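Local coordinates for protein Rv3303c-lpdA (Mycobacterium tuberculosis, PDB 1XDI) that catalyses the FAD-dependent reduction of quinones such as menadione with NADH or NADPH, and may contribute to resistance against reactive oxygen intermediates, at residues S161-I169 with A247-V256. Residues are numbered along the deposited sequence; the frame is centred on the assembly and turned at random.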
# COMPACT_ATOMS: atom_id res chain seq x y z
N SER A 161 13.35 -36.20 39.42
CA SER A 161 13.39 -36.08 40.86
C SER A 161 12.17 -35.35 41.43
O SER A 161 12.16 -34.89 42.58
CB SER A 161 14.69 -35.38 41.28
OG SER A 161 14.91 -34.17 40.60
N ALA A 162 11.12 -35.23 40.62
CA ALA A 162 9.89 -34.55 41.04
C ALA A 162 8.86 -34.97 40.04
O ALA A 162 8.33 -34.18 39.27
CB ALA A 162 10.05 -33.04 41.03
N GLN A 163 8.61 -36.27 40.05
CA GLN A 163 7.63 -36.86 39.17
C GLN A 163 6.24 -36.48 39.65
O GLN A 163 5.92 -36.66 40.82
CB GLN A 163 7.83 -38.37 39.17
CG GLN A 163 9.17 -38.76 38.55
CD GLN A 163 9.03 -39.54 37.24
OE1 GLN A 163 8.10 -39.30 36.43
NE2 GLN A 163 9.97 -40.46 37.00
N PRO A 164 5.41 -35.92 38.76
CA PRO A 164 4.02 -35.49 39.02
C PRO A 164 3.29 -36.67 39.57
O PRO A 164 3.61 -37.81 39.25
CB PRO A 164 3.49 -35.17 37.65
CG PRO A 164 4.68 -34.68 36.97
CD PRO A 164 5.78 -35.60 37.38
N ASP A 165 2.31 -36.44 40.41
CA ASP A 165 1.63 -37.59 40.95
C ASP A 165 0.15 -37.43 40.93
O ASP A 165 -0.57 -38.26 41.44
CB ASP A 165 2.11 -37.86 42.38
CG ASP A 165 1.70 -36.77 43.37
OD1 ASP A 165 1.09 -35.73 42.98
OD2 ASP A 165 1.99 -36.96 44.56
N GLY A 166 -0.31 -36.34 40.35
CA GLY A 166 -1.72 -36.11 40.32
C GLY A 166 -2.27 -35.52 41.60
O GLY A 166 -3.23 -34.77 41.55
N GLU A 167 -1.69 -35.79 42.76
CA GLU A 167 -2.30 -35.25 43.96
C GLU A 167 -1.64 -34.01 44.53
O GLU A 167 -2.31 -33.01 44.78
CB GLU A 167 -2.32 -36.29 45.09
CG GLU A 167 -2.90 -37.69 44.81
CD GLU A 167 -2.49 -38.70 45.90
OE1 GLU A 167 -2.61 -38.30 47.10
OE2 GLU A 167 -2.05 -39.85 45.55
N ARG A 168 -0.33 -34.11 44.75
CA ARG A 168 0.47 -33.07 45.36
C ARG A 168 1.58 -32.50 44.47
O ARG A 168 1.90 -31.31 44.58
CB ARG A 168 1.08 -33.63 46.65
CG ARG A 168 0.06 -33.99 47.70
CD ARG A 168 0.80 -34.42 48.95
NE ARG A 168 -0.09 -35.05 49.92
CZ ARG A 168 0.32 -35.88 50.88
NH1 ARG A 168 1.61 -36.21 51.03
NH2 ARG A 168 -0.60 -36.40 51.68
N ILE A 169 2.16 -33.36 43.63
CA ILE A 169 3.20 -32.97 42.67
C ILE A 169 2.33 -32.84 41.41
O ILE A 169 1.83 -33.87 40.91
CB ILE A 169 4.27 -34.10 42.43
CG1 ILE A 169 4.85 -34.62 43.74
CG2 ILE A 169 5.39 -33.53 41.60
CD1 ILE A 169 5.50 -33.57 44.47
N ALA A 247 16.10 -28.91 42.97
CA ALA A 247 16.93 -30.11 42.95
C ALA A 247 16.03 -31.35 43.00
O ALA A 247 16.38 -32.41 42.49
CB ALA A 247 17.85 -30.07 44.14
N SER A 248 14.84 -31.21 43.61
CA SER A 248 13.88 -32.31 43.68
C SER A 248 12.57 -31.87 44.35
O SER A 248 12.53 -30.82 44.99
CB SER A 248 14.44 -33.44 44.52
OG SER A 248 13.98 -33.30 45.85
N VAL A 249 11.51 -32.67 44.22
CA VAL A 249 10.25 -32.36 44.89
C VAL A 249 9.71 -33.64 45.51
O VAL A 249 9.19 -34.52 44.82
CB VAL A 249 9.16 -31.77 43.96
CG1 VAL A 249 7.88 -31.73 44.69
CG2 VAL A 249 9.51 -30.39 43.53
N THR A 250 9.87 -33.74 46.83
CA THR A 250 9.46 -34.90 47.63
C THR A 250 8.09 -34.70 48.22
O THR A 250 7.63 -33.57 48.39
CB THR A 250 10.38 -35.07 48.83
OG1 THR A 250 11.74 -35.01 48.41
CG2 THR A 250 10.12 -36.38 49.53
N ARG A 251 7.47 -35.80 48.59
CA ARG A 251 6.17 -35.76 49.21
C ARG A 251 6.26 -35.92 50.73
O ARG A 251 6.77 -36.91 51.23
CB ARG A 251 5.30 -36.84 48.64
CG ARG A 251 3.91 -36.39 48.52
CD ARG A 251 3.22 -37.19 47.47
NE ARG A 251 1.78 -37.06 47.62
CZ ARG A 251 0.99 -38.04 48.01
NH1 ARG A 251 1.49 -39.24 48.31
NH2 ARG A 251 -0.31 -37.82 48.10
N THR A 252 5.80 -34.94 51.47
CA THR A 252 5.88 -35.03 52.91
C THR A 252 4.58 -35.49 53.48
O THR A 252 3.68 -35.94 52.77
CB THR A 252 6.21 -33.68 53.56
OG1 THR A 252 5.02 -32.87 53.63
CG2 THR A 252 7.23 -32.98 52.75
N GLY A 253 4.49 -35.36 54.79
CA GLY A 253 3.30 -35.75 55.50
C GLY A 253 2.05 -35.41 54.74
O GLY A 253 1.52 -36.23 54.00
N ALA A 254 1.58 -34.18 54.89
CA ALA A 254 0.37 -33.83 54.18
C ALA A 254 0.65 -32.86 53.05
O ALA A 254 -0.22 -32.57 52.23
CB ALA A 254 -0.61 -33.24 55.16
N GLY A 255 1.88 -32.36 53.00
CA GLY A 255 2.20 -31.42 51.95
C GLY A 255 3.22 -31.91 50.94
O GLY A 255 3.17 -33.04 50.43
N VAL A 256 4.18 -31.04 50.69
CA VAL A 256 5.21 -31.30 49.73
C VAL A 256 6.52 -30.58 50.15
O VAL A 256 6.49 -29.43 50.64
CB VAL A 256 4.67 -30.80 48.37
CG1 VAL A 256 5.61 -29.85 47.72
CG2 VAL A 256 4.35 -31.98 47.52
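Two arginines lie against each other: the guanidinium groups of Arg-168 and Arg-251 are turned 34° apart, and Arg-251 NH2 sits over one face of Arg-168, 3.3 Å from its NE. Both nearby acids pair with Arg-251. Glu-167 OE1 meets Arg-251 NH2 near the guanidinium plane in a salt bridge of 2.6 Å, although the carboxylate itself is turned nearly upright to that plane. Asp-165 OD2 forms the second salt bridge, 3.1 Å from Arg-251 NE, but lies well out of the plane, so that it acts through charge alone. The other carboxylate oxygen, OD1, binds its own loop as an Asx motif, accepting from the backbone N of Arg-168 on its syn side and from that of Ile-169 above the carboxylate plane.

With its chain extended from CG to NE (chi2 -176°), Arg-168 reaches the hairpin turn between strands 246-251 and 256-260. There its NH1 is 2.7 Å from Thr-252 O, and Ala-254 O lies over the face turned from Arg-251. Among the apolar groups, CD1 of Ile-169 packs on CG2 of Val-256, and Ala-162 CB abuts Val-249. At the other end, Val-249 N donates to Ser-161 O (2.8 Å), while Ser-161 OG donates to Ala-247 O from above the carbonyl plane.

The contact thus joins the loop leading into strand 169-171, at the edge of the parallel sheet of the probable NAD(P)H domain, to an edge strand of the three-stranded antiparallel sheet; the carboxylates beside Arg-251 and the turn carbonyls near Arg-168 would probably ease the repulsion between the two arginines.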